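Local coordinates for protein putative activator of HSP90 (Plasmodium falciparum, PDB 3N72) that probably binds the chaperone Hsp90 and stimulates its ATPase activity, the part described being the N-terminal domain of a longer protein, at residues W25-I30 and L51-N56; K31-N36 and K139-N144; S35-E40 and I46-L51; W78-K83 and K87-G92. One frame throughout, in Å; residues are numbered along the deposited sequence. Where two conformers were deposited one is given.

Contact 1: W25-I30 and L51-N56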
# COMPACT_ATOMS: atom_id res chain seq x y z
N TRP B 25 -15.40 1.13 -0.71
CA TRP B 25 -15.39 0.75 -2.12
C TRP B 25 -16.76 0.16 -2.54
O TRP B 25 -17.31 0.53 -3.59
CB TRP B 25 -14.25 -0.24 -2.45
CG TRP B 25 -14.34 -0.73 -3.90
CD1 TRP B 25 -13.76 -0.16 -5.01
CD2 TRP B 25 -15.12 -1.84 -4.37
NE1 TRP B 25 -14.12 -0.88 -6.15
CE2 TRP B 25 -14.94 -1.91 -5.79
CE3 TRP B 25 -15.90 -2.82 -3.75
CZ2 TRP B 25 -15.57 -2.87 -6.57
CZ3 TRP B 25 -16.54 -3.77 -4.54
CH2 TRP B 25 -16.36 -3.80 -5.93
N ALA B 26 -17.31 -0.74 -1.72
CA ALA B 26 -18.56 -1.43 -2.07
C ALA B 26 -19.75 -0.47 -2.14
O ALA B 26 -20.54 -0.55 -3.05
CB ALA B 26 -18.86 -2.58 -1.09
N GLU B 27 -19.86 0.41 -1.15
CA GLU B 27 -20.85 1.48 -1.15
C GLU B 27 -20.70 2.31 -2.42
O GLU B 27 -21.68 2.52 -3.14
CB GLU B 27 -20.70 2.35 0.11
CG GLU B 27 -21.21 1.69 1.40
CD GLU B 27 -21.13 2.61 2.61
OE1 GLU B 27 -21.06 3.83 2.42
OE2 GLU B 27 -21.17 2.14 3.75
N SER B 28 -19.48 2.78 -2.73
CA SER B 28 -19.23 3.55 -3.97
C SER B 28 -19.61 2.80 -5.25
O SER B 28 -20.20 3.39 -6.16
CB SER B 28 -17.76 3.98 -4.06
OG SER B 28 -17.48 4.98 -3.11
N TYR B 29 -19.30 1.49 -5.32
CA TYR B 29 -19.58 0.70 -6.50
C TYR B 29 -21.06 0.58 -6.73
O TYR B 29 -21.57 0.80 -7.85
CB TYR B 29 -18.99 -0.70 -6.33
CG TYR B 29 -19.21 -1.68 -7.45
CD1 TYR B 29 -18.26 -1.83 -8.47
CD2 TYR B 29 -20.34 -2.48 -7.49
CE1 TYR B 29 -18.43 -2.73 -9.48
CE2 TYR B 29 -20.52 -3.40 -8.52
CZ TYR B 29 -19.55 -3.52 -9.51
OH TYR B 29 -19.70 -4.42 -10.53
N ILE B 30 -21.75 0.19 -5.67
CA ILE B 30 -23.22 -0.01 -5.76
C ILE B 30 -23.92 1.33 -6.13
O ILE B 30 -24.73 1.39 -7.05
CB ILE B 30 -23.77 -0.68 -4.48
CG1 ILE B 30 -23.22 -2.13 -4.38
CG2 ILE B 30 -25.31 -0.62 -4.45
CD1 ILE B 30 -23.51 -2.80 -3.05
N LEU B 51 -29.35 6.73 -3.13
CA LEU B 51 -28.97 5.39 -2.74
C LEU B 51 -28.41 5.30 -1.31
O LEU B 51 -27.35 5.88 -1.02
CB LEU B 51 -27.96 4.87 -3.75
CG LEU B 51 -28.63 4.52 -5.07
CD1 LEU B 51 -28.05 5.30 -6.21
CD2 LEU B 51 -28.54 3.04 -5.26
N GLN B 52 -29.10 4.59 -0.44
CA GLN B 52 -28.53 4.26 0.88
C GLN B 52 -27.98 2.84 0.73
O GLN B 52 -28.72 1.94 0.31
CB GLN B 52 -29.60 4.20 1.97
CG GLN B 52 -30.71 5.21 1.95
CD GLN B 52 -31.82 4.80 2.92
OE1 GLN B 52 -31.55 4.40 4.07
NE2 GLN B 52 -33.06 4.87 2.46
N VAL B 53 -26.71 2.63 1.08
CA VAL B 53 -26.09 1.29 0.99
C VAL B 53 -25.51 0.92 2.35
O VAL B 53 -24.56 1.56 2.82
CB VAL B 53 -25.01 1.24 -0.12
CG1 VAL B 53 -24.48 -0.21 -0.31
CG2 VAL B 53 -25.58 1.71 -1.44
N SER B 54 -26.06 -0.12 2.97
CA SER B 54 -25.69 -0.44 4.34
C SER B 54 -25.31 -1.89 4.43
O SER B 54 -26.10 -2.75 4.07
CB SER B 54 -26.88 -0.16 5.28
OG SER B 54 -26.60 -0.58 6.62
N GLY B 55 -24.10 -2.16 4.93
CA GLY B 55 -23.67 -3.54 5.14
C GLY B 55 -22.16 -3.65 5.22
O GLY B 55 -21.49 -2.80 5.84
N ASN B 56 -21.62 -4.73 4.66
CA ASN B 56 -20.18 -4.99 4.79
C ASN B 56 -19.62 -5.75 3.61
O ASN B 56 -20.34 -6.43 2.95
CB ASN B 56 -19.91 -5.80 6.08
CG ASN B 56 -20.58 -7.17 6.09
OD1 ASN B 56 -20.08 -8.14 5.54
ND2 ASN B 56 -21.71 -7.25 6.76
O HOH W 1 -22.26 0.28 5.06

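Contact 2: K31-N36 and K139-N144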
# COMPACT_ATOMS: atom_id res chain seq x y z
N LYS B 31 -23.54 2.41 -5.46
CA LYS B 31 -24.06 3.75 -5.80
C LYS B 31 -23.78 4.15 -7.28
O LYS B 31 -24.70 4.56 -8.01
CB LYS B 31 -23.54 4.80 -4.82
CG LYS B 31 -24.10 4.68 -3.42
CD LYS B 31 -23.49 5.75 -2.51
CE LYS B 31 -23.84 5.52 -1.05
NZ LYS B 31 -22.85 6.21 -0.16
N TYR B 32 -22.54 3.95 -7.73
CA TYR B 32 -22.16 4.37 -9.08
C TYR B 32 -22.97 3.63 -10.11
O TYR B 32 -23.53 4.24 -11.04
CB TYR B 32 -20.66 4.09 -9.34
CG TYR B 32 -20.26 4.45 -10.76
CD1 TYR B 32 -19.93 5.76 -11.09
CD2 TYR B 32 -20.29 3.51 -11.78
CE1 TYR B 32 -19.59 6.12 -12.38
CE2 TYR B 32 -19.97 3.86 -13.09
CZ TYR B 32 -19.61 5.16 -13.37
OH TYR B 32 -19.28 5.51 -14.66
N ASN B 33 -23.04 2.30 -9.96
CA ASN B 33 -23.67 1.45 -10.95
C ASN B 33 -25.15 1.72 -11.05
O ASN B 33 -25.68 1.93 -12.15
CB ASN B 33 -23.31 -0.02 -10.72
CG ASN B 33 -21.97 -0.37 -11.31
OD1 ASN B 33 -21.88 -0.65 -12.52
ND2 ASN B 33 -20.92 -0.31 -10.49
N LEU B 34 -25.82 1.81 -9.90
CA LEU B 34 -27.26 2.05 -9.95
C LEU B 34 -27.59 3.49 -10.35
O LEU B 34 -28.57 3.71 -11.04
CB LEU B 34 -27.92 1.67 -8.62
CG LEU B 34 -28.03 0.15 -8.44
CD1 LEU B 34 -28.36 -0.20 -6.96
CD2 LEU B 34 -29.12 -0.44 -9.41
N SER B 35 -26.78 4.45 -9.92
CA SER B 35 -27.00 5.86 -10.30
C SER B 35 -26.70 6.15 -11.77
O SER B 35 -27.06 7.22 -12.28
CB SER B 35 -26.27 6.84 -9.37
OG SER B 35 -24.89 6.94 -9.67
N ASN B 36 -26.07 5.20 -12.45
CA ASN B 36 -25.83 5.33 -13.90
C ASN B 36 -26.69 4.43 -14.77
O ASN B 36 -26.58 4.48 -16.00
CB ASN B 36 -24.35 5.14 -14.24
CG ASN B 36 -23.57 6.40 -14.01
OD1 ASN B 36 -23.58 7.31 -14.84
ND2 ASN B 36 -22.91 6.49 -12.86
N LYS B 139 -30.68 -6.30 -11.64
CA LYS B 139 -29.84 -7.48 -11.36
C LYS B 139 -28.64 -7.54 -12.30
O LYS B 139 -27.51 -7.84 -11.88
CB LYS B 139 -30.66 -8.79 -11.40
CG LYS B 139 -31.61 -8.93 -10.21
CD LYS B 139 -32.20 -10.32 -10.09
CE LYS B 139 -32.98 -10.47 -8.80
NZ LYS B 139 -33.53 -11.85 -8.64
N GLU B 140 -28.87 -7.22 -13.57
CA GLU B 140 -27.78 -7.19 -14.55
C GLU B 140 -26.73 -6.13 -14.17
O GLU B 140 -25.53 -6.38 -14.27
CB GLU B 140 -28.34 -6.92 -15.95
CG GLU B 140 -27.41 -7.17 -17.08
CD GLU B 140 -28.02 -6.78 -18.43
OE1 GLU B 140 -27.83 -7.55 -19.40
OE2 GLU B 140 -28.69 -5.71 -18.53
N CYS B 141 -27.22 -4.97 -13.73
CA CYS B 141 -26.37 -3.88 -13.27
C CYS B 141 -25.41 -4.32 -12.16
O CYS B 141 -24.25 -3.92 -12.14
CB CYS B 141 -27.24 -2.74 -12.75
SG CYS B 141 -26.33 -1.24 -12.37
N LEU B 142 -25.93 -5.14 -11.24
CA LEU B 142 -25.20 -5.54 -10.02
C LEU B 142 -24.45 -6.88 -10.12
O LEU B 142 -23.67 -7.23 -9.20
CB LEU B 142 -26.15 -5.59 -8.81
CG LEU B 142 -26.74 -4.24 -8.36
CD1 LEU B 142 -27.71 -4.49 -7.23
CD2 LEU B 142 -25.62 -3.30 -7.91
N LYS B 143 -24.65 -7.60 -11.21
CA LYS B 143 -24.20 -9.00 -11.30
C LYS B 143 -22.69 -9.21 -11.18
O LYS B 143 -22.26 -10.27 -10.73
CB LYS B 143 -24.73 -9.68 -12.57
CG LYS B 143 -24.12 -9.18 -13.86
CD LYS B 143 -24.69 -9.94 -15.06
CE LYS B 143 -24.20 -9.34 -16.37
NZ LYS B 143 -24.50 -10.21 -17.55
N ASN B 144 -21.89 -8.21 -11.54
CA ASN B 144 -20.42 -8.33 -11.48
C ASN B 144 -19.81 -7.87 -10.14
O ASN B 144 -18.58 -7.75 -10.01
CB ASN B 144 -19.76 -7.56 -12.63
CG ASN B 144 -20.06 -8.16 -13.99
OD1 ASN B 144 -20.59 -9.27 -14.09
ND2 ASN B 144 -19.71 -7.42 -15.04
O HOH W 2 -23.03 -2.48 -14.10

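Contact 3: S35-E40 and I46-L51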
# COMPACT_ATOMS: atom_id res chain seq x y z
N SER B 35 -26.78 4.45 -9.92
CA SER B 35 -27.00 5.86 -10.30
C SER B 35 -26.70 6.15 -11.77
O SER B 35 -27.06 7.22 -12.28
CB SER B 35 -26.27 6.84 -9.37
OG SER B 35 -24.89 6.94 -9.67
N ASN B 36 -26.07 5.20 -12.45
CA ASN B 36 -25.83 5.33 -13.90
C ASN B 36 -26.69 4.43 -14.77
O ASN B 36 -26.58 4.48 -16.00
CB ASN B 36 -24.35 5.14 -14.24
CG ASN B 36 -23.57 6.40 -14.01
OD1 ASN B 36 -23.58 7.31 -14.84
ND2 ASN B 36 -22.91 6.49 -12.86
N LEU B 37 -27.51 3.60 -14.13
CA LEU B 37 -28.38 2.65 -14.80
C LEU B 37 -29.60 3.39 -15.35
O LEU B 37 -30.31 4.07 -14.62
CB LEU B 37 -28.81 1.53 -13.85
CG LEU B 37 -29.89 0.57 -14.35
CD1 LEU B 37 -29.42 -0.19 -15.59
CD2 LEU B 37 -30.28 -0.39 -13.27
N LYS B 38 -29.80 3.28 -16.66
CA LYS B 38 -30.97 3.87 -17.34
C LYS B 38 -31.68 2.76 -18.08
O LYS B 38 -31.06 2.00 -18.83
CB LYS B 38 -30.53 4.95 -18.31
CG LYS B 38 -29.76 6.11 -17.66
CD LYS B 38 -29.01 6.93 -18.71
CE LYS B 38 -27.58 6.40 -18.99
NZ LYS B 38 -26.59 6.74 -17.90
N ILE B 39 -32.99 2.67 -17.89
CA ILE B 39 -33.80 1.71 -18.64
C ILE B 39 -34.49 2.52 -19.73
O ILE B 39 -35.35 3.37 -19.45
CB ILE B 39 -34.80 0.97 -17.73
CG1 ILE B 39 -34.04 0.36 -16.56
CG2 ILE B 39 -35.59 -0.11 -18.53
CD1 ILE B 39 -34.89 -0.40 -15.58
N GLU B 40 -34.07 2.27 -20.96
CA GLU B 40 -34.47 3.07 -22.11
C GLU B 40 -35.60 2.39 -22.87
O GLU B 40 -35.45 1.29 -23.42
CB GLU B 40 -33.26 3.30 -23.04
CG GLU B 40 -32.10 4.06 -22.43
CD GLU B 40 -32.41 5.54 -22.21
OE1 GLU B 40 -33.55 5.98 -22.51
OE2 GLU B 40 -31.53 6.27 -21.73
N ILE B 46 -36.35 5.05 -17.42
CA ILE B 46 -36.33 4.83 -15.96
C ILE B 46 -34.92 5.07 -15.39
O ILE B 46 -33.93 4.61 -15.96
CB ILE B 46 -36.79 3.39 -15.52
CG1 ILE B 46 -38.12 2.94 -16.18
CG2 ILE B 46 -36.86 3.27 -13.97
CD1 ILE B 46 -39.25 3.99 -16.13
N TYR B 47 -34.81 5.81 -14.27
CA TYR B 47 -33.49 5.97 -13.63
C TYR B 47 -33.60 5.97 -12.12
O TYR B 47 -34.73 5.90 -11.57
CB TYR B 47 -32.74 7.20 -14.17
CG TYR B 47 -33.36 8.53 -13.86
CD1 TYR B 47 -32.86 9.33 -12.83
CD2 TYR B 47 -34.45 9.01 -14.61
CE1 TYR B 47 -33.43 10.56 -12.54
CE2 TYR B 47 -35.04 10.27 -14.33
CZ TYR B 47 -34.51 11.03 -13.29
OH TYR B 47 -35.06 12.24 -13.00
N PHE B 48 -32.45 6.02 -11.44
CA PHE B 48 -32.40 5.82 -10.00
C PHE B 48 -31.54 6.86 -9.29
O PHE B 48 -30.61 7.40 -9.89
CB PHE B 48 -31.92 4.39 -9.71
CG PHE B 48 -32.71 3.35 -10.46
CD1 PHE B 48 -33.89 2.83 -9.93
CD2 PHE B 48 -32.32 2.93 -11.75
CE1 PHE B 48 -34.66 1.86 -10.64
CE2 PHE B 48 -33.08 1.96 -12.46
CZ PHE B 48 -34.26 1.42 -11.89
N ASP B 49 -31.85 7.12 -8.02
CA ASP B 49 -31.15 8.13 -7.22
C ASP B 49 -31.34 7.84 -5.73
O ASP B 49 -32.05 6.90 -5.34
CB ASP B 49 -31.72 9.52 -7.54
CG ASP B 49 -30.75 10.65 -7.27
OD1 ASP B 49 -29.61 10.42 -6.78
OD2 ASP B 49 -31.15 11.81 -7.53
N ASN B 50 -30.67 8.65 -4.92
CA ASN B 50 -30.81 8.61 -3.47
C ASN B 50 -30.55 7.22 -2.88
O ASN B 50 -31.40 6.62 -2.22
CB ASN B 50 -32.17 9.19 -3.08
CG ASN B 50 -32.33 10.62 -3.53
OD1 ASN B 50 -31.49 11.47 -3.23
ND2 ASN B 50 -33.43 10.91 -4.25
N LEU B 51 -29.35 6.73 -3.13
CA LEU B 51 -28.97 5.39 -2.74
C LEU B 51 -28.41 5.30 -1.31
O LEU B 51 -27.35 5.88 -1.02
CB LEU B 51 -27.96 4.87 -3.75
CG LEU B 51 -28.63 4.52 -5.07
CD1 LEU B 51 -28.05 5.30 -6.21
CD2 LEU B 51 -28.54 3.04 -5.26
O HOH W 3 -28.99 9.07 -11.02
O HOH W 4 -29.96 5.85 -12.69

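Contact 4: W78-K83 and K87-G92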
# COMPACT_ATOMS: atom_id res chain seq x y z
N TRP B 78 -36.62 5.39 -7.43
CA TRP B 78 -36.69 5.32 -8.90
C TRP B 78 -37.46 6.52 -9.43
O TRP B 78 -38.34 7.07 -8.75
CB TRP B 78 -37.32 4.01 -9.38
CG TRP B 78 -38.82 3.82 -9.08
CD1 TRP B 78 -39.36 3.26 -7.95
CD2 TRP B 78 -39.92 4.13 -9.95
NE1 TRP B 78 -40.74 3.22 -8.06
CE2 TRP B 78 -41.11 3.74 -9.27
CE3 TRP B 78 -40.02 4.69 -11.24
CZ2 TRP B 78 -42.39 3.92 -9.83
CZ3 TRP B 78 -41.29 4.85 -11.81
CH2 TRP B 78 -42.46 4.47 -11.10
N LEU B 79 -37.10 6.94 -10.64
CA LEU B 79 -37.66 8.13 -11.26
C LEU B 79 -37.87 7.80 -12.74
O LEU B 79 -37.38 6.78 -13.24
CB LEU B 79 -36.72 9.35 -11.09
CG LEU B 79 -36.49 9.92 -9.67
CD1 LEU B 79 -35.23 9.33 -8.99
CD2 LEU B 79 -36.37 11.45 -9.71
N TYR B 80 -38.58 8.67 -13.44
CA TYR B 80 -38.74 8.46 -14.87
C TYR B 80 -38.76 9.76 -15.63
O TYR B 80 -39.18 10.80 -15.11
CB TYR B 80 -39.98 7.62 -15.18
CG TYR B 80 -41.29 8.26 -14.78
CD1 TYR B 80 -41.72 8.21 -13.45
CD2 TYR B 80 -42.10 8.90 -15.73
CE1 TYR B 80 -42.92 8.78 -13.06
CE2 TYR B 80 -43.33 9.48 -15.33
CZ TYR B 80 -43.71 9.42 -13.99
OH TYR B 80 -44.90 9.98 -13.52
N SER B 81 -38.29 9.70 -16.88
CA SER B 81 -38.34 10.82 -17.80
C SER B 81 -39.29 10.47 -18.94
O SER B 81 -39.22 9.38 -19.52
CB SER B 81 -36.95 11.10 -18.38
OG SER B 81 -36.05 11.52 -17.37
N LYS B 82 -40.20 11.39 -19.24
CA LYS B 82 -41.04 11.28 -20.43
C LYS B 82 -40.15 11.81 -21.55
O LYS B 82 -40.04 13.03 -21.71
CB LYS B 82 -42.32 12.09 -20.25
CG LYS B 82 -43.27 11.46 -19.25
CD LYS B 82 -44.71 11.95 -19.36
CE LYS B 82 -45.61 11.09 -18.46
NZ LYS B 82 -47.01 11.59 -18.28
N LYS B 83 -39.45 10.87 -22.19
CA LYS B 83 -38.27 11.05 -23.07
C LYS B 83 -38.49 12.07 -24.17
O LYS B 83 -37.65 12.96 -24.41
CB LYS B 83 -37.89 9.70 -23.70
CG LYS B 83 -36.72 9.69 -24.62
N LYS B 87 -39.42 16.04 -19.35
CA LYS B 87 -39.95 16.18 -17.99
C LYS B 87 -39.54 14.96 -17.17
O LYS B 87 -39.82 13.83 -17.57
CB LYS B 87 -41.49 16.24 -17.99
CG LYS B 87 -42.13 16.87 -19.22
CD LYS B 87 -43.66 16.85 -19.17
CE LYS B 87 -44.24 15.53 -19.59
NZ LYS B 87 -45.73 15.54 -19.54
N ASP B 88 -38.94 15.19 -16.00
CA ASP B 88 -38.55 14.11 -15.09
C ASP B 88 -39.50 14.08 -13.90
O ASP B 88 -39.89 15.12 -13.40
CB ASP B 88 -37.14 14.33 -14.57
CG ASP B 88 -36.12 14.48 -15.68
OD1 ASP B 88 -36.21 13.72 -16.68
OD2 ASP B 88 -35.25 15.38 -15.58
N TYR B 89 -39.84 12.88 -13.43
CA TYR B 89 -40.78 12.69 -12.33
C TYR B 89 -40.26 11.70 -11.29
O TYR B 89 -39.53 10.77 -11.61
CB TYR B 89 -42.09 12.13 -12.88
CG TYR B 89 -42.81 13.05 -13.81
CD1 TYR B 89 -43.78 13.94 -13.33
CD2 TYR B 89 -42.56 13.02 -15.19
CE1 TYR B 89 -44.45 14.76 -14.19
CE2 TYR B 89 -43.24 13.86 -16.06
CZ TYR B 89 -44.17 14.73 -15.55
OH TYR B 89 -44.86 15.54 -16.39
N PHE B 90 -40.67 11.90 -10.04
CA PHE B 90 -40.44 10.93 -8.99
C PHE B 90 -41.42 9.75 -9.08
O PHE B 90 -42.64 9.92 -9.21
CB PHE B 90 -40.60 11.63 -7.63
CG PHE B 90 -40.29 10.74 -6.48
CD1 PHE B 90 -38.98 10.30 -6.26
CD2 PHE B 90 -41.28 10.35 -5.60
CE1 PHE B 90 -38.67 9.46 -5.20
CE2 PHE B 90 -40.96 9.50 -4.52
CZ PHE B 90 -39.67 9.07 -4.33
N GLY B 91 -40.90 8.53 -8.93
CA GLY B 91 -41.70 7.31 -9.04
C GLY B 91 -41.97 6.60 -7.73
O GLY B 91 -43.13 6.24 -7.41
N GLY B 92 -40.91 6.35 -6.97
CA GLY B 92 -41.08 5.66 -5.71
C GLY B 92 -39.78 5.09 -5.18
O GLY B 92 -38.71 5.65 -5.42
O HOH W 5 -44.71 11.14 -10.33

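Contact 1: W25-I30 and L51-N56
Val53 points its branched side chain at helix 23-35, where Ile30 meets it branch against branch. With CG1 of Val53 anti to the backbone N (chi1 -173°), each of its methyls faces a different arm of the isoleucine. Val53 CG2 lies 3.8 Å from Ile30 CG2, while Val53 CG1 is 3.9 Å from Ile30 CD1, and the two side chains thus cross at a slant instead of meeting end on. Glu27, one helical turn earlier, behaves differently. Its chain and that of Val53 run past each other in opposite directions, so that the aliphatic part of the acid packs alongside, with Glu27 CG 4.1 Å from Val53 CB. This is the packing of an amphipathic helix on an antiparallel sheet within the N-terminal domain of an Aha1-family protein: the helix lies along the long strand 44-62, with the apolar residues between them and the polar ones at the margin. Around the pair, Phe145 of helix 145-161 touches Ile30, and Tyr72 of strand 65-82 touches Val53. The extended chain of Glu27 carries its carboxylate alongside the Val53 carbonyl, with Glu27 OE2 3.6 Å from Val53 O. A water bridges the two segments there, donating to Glu27 OE2 at 2.5 Å and accepting from Gly55 N at 3.1 Å. Glu27 OE2 is also hydrogen-bonded by Asn23 ND2, from the first turn of the same helix, which should help to fix the rotation of the carboxylate. Gly55 stands where the strand turns a corner.

Contact 2: K31-N36 and K139-N144
The peptide plane that follows Asn33 carries the sulfur of Cys141 over one face, with SG 3.4 Å from Asn33 C and 3.2 Å from Asn33 O; the thiol therefore lies broadside to the carbonyl. Cys141 was modelled in two conformers, and these sulfur contacts hold for the one described. Its SG is anti to the backbone N (chi1 -171°), which carries it across the gap to helix 23-35, where Asn33 CB lies 3.7 Å from the same sulfur. The carboxamide of Asn33 is held at both polar corners: OD1 receives a water at 2.7 Å that also donates to Cys141 O, while ND2 binds the carbonyl of Tyr29 one turn back. Away from the interface, the ring of Tyr32 has the amide nitrogen of Asn36 over one face, near its rim, and Asn36 ND2 at the same time bonds Tyr32 O at 3.0 Å. On the side of the leucines the contact is apolar. Leu34 CD2 reaches within 4.1 Å of Cys141 SG, and Leu34 CG lies 4.2 Å from Leu142 CD2. Both leucines also touch Ile74 of strand 65-82, so the ends of helices 23-35 and 120-142 come together as two helix ends packed on an antiparallel sheet, with little polar chemistry between them. No direct hydrogen bond joins the two segments. The polar link is carried by the water between Asn33 and Cys141, and the rest is van der Waals packing of sulfur and methyl groups, an interface that depends on fit more than on charge.

Contact 3: S35-E40 and I46-L51
Phe48, Ile39 and Ile46 bury the greatest surface here, and the two isoleucines face each other as an antiparallel hydrogen-bonded pair. Ile39 N donates to Ile46 O at 2.9 Å, and Ile46 N returns a bond to Ile39 O at 2.8 Å, both lying in the plane of the accepting carbonyl. Their side chains leave the same face of the sheet, with Ile39 CB 3.8 Å from Ile46 CB. Lys38 CA adds a CA-H...O contact to Ile46 O. Phe48 has its CG anti to the carbonyl carbon (chi1 -52°), which lays the ring beside Leu37, the two chains pointing the same way; Leu37 CD2 comes 3.7 Å from Phe48 CE2, well out of the ring plane. At the ring's edge, near its plane, are Leu37 O and the CD1 of Ile39, which lies 4.2 Å from Phe48 CZ. Beyond the paired isoleucines the backbones part, and waters replace direct bonds. One donates to Leu37 O at 2.6 Å and accepts from Phe48 N at 2.8 Å; another donates to the carbonyls of both Ser35 and Phe48. At the far end Ser35 CB rests on Leu51 CD1. In this small beta hairpin, strand 39-40 follows closely on helix 23-35 and pairs with the start of the long strand 44-62. Helix 120-142 covers its apolar face, touching Leu37 through Ile138, Ile39 through Glu133 and Ile46 through Leu130, while strand 65-82 pairs with Tyr47 and Asp49 on the other side of strand 44-62.

Contact 4: W78-K83 and K87-G92
Strands 78-82 and 87-92 run antiparallel at 148° with a closest axial approach of 4.5 Å, the register slipping by one residue where Gly91 and Gly92 both face Trp78. There Trp78 O accepts from two donors, Gly91 N at 3.0 Å and Gly92 N at 3.2 Å. The indole of Trp78 has CG between its own N and carbonyl carbon (chi1 68°), which folds it across the glycines: Gly91 CA sits 3.4 Å from the centroid of the six-membered ring, almost on its normal, a CH-pi contact. Gly91 C and Gly92 N also lie against the same face of the indole, whose NE1 is hydrogen-bonded to the carbonyl O of Glu114. On the same face of the sheet Tyr80 leans over its partner in the hydrogen-bonded pair, Tyr89. Tyr89 CB is 3.6 Å from the centroid of the Tyr80 ring, over its face. The rings themselves are near parallel but slid so far apart, with centroids at 5.2 Å, that they barely overlap. Next along, Lys82 CD passes 3.6 Å from Lys87 CE; the two ammonium groups are close enough for some repulsion, which the salt bridge of Lys87 with Glu85 probably eases. The opposite face carries Leu79 against Phe90 and Ser81 beside Asp88; the distance from Ser81 OG to Asp88 OD1, 2.3 Å, is too short to be trusted. Helix 120-142 covers Trp78 and Tyr80. This is a beta hairpin within the antiparallel sheet of the Aha1 N-terminal domain, broken by a classic beta bulge.

Contacts 1 and 2 share helix 23-35 and lie nearest the middle of the chain. Contact 1 packs helix on strand and contact 2 helix on helix, both mainly by apolar groups, with a bridging water as polar link. Contact 1 is buried; the others are partly buried, with exposed residues in contacts 3 and 4. Contact 3 continues from that helix into the sheet, sharing Leu51 with contact 1 and Ser35 and Asn36 with contact 2; two direct backbone bonds give way to waters. Contact 4, whose centre is about 19 Å from the chain centre, is the most sheet-like. Tyr47 connects contact 3 to it, probably through a hydrogen bond from Leu79 N to Tyr47 O, whereas contacts 1 and 2 do not touch it.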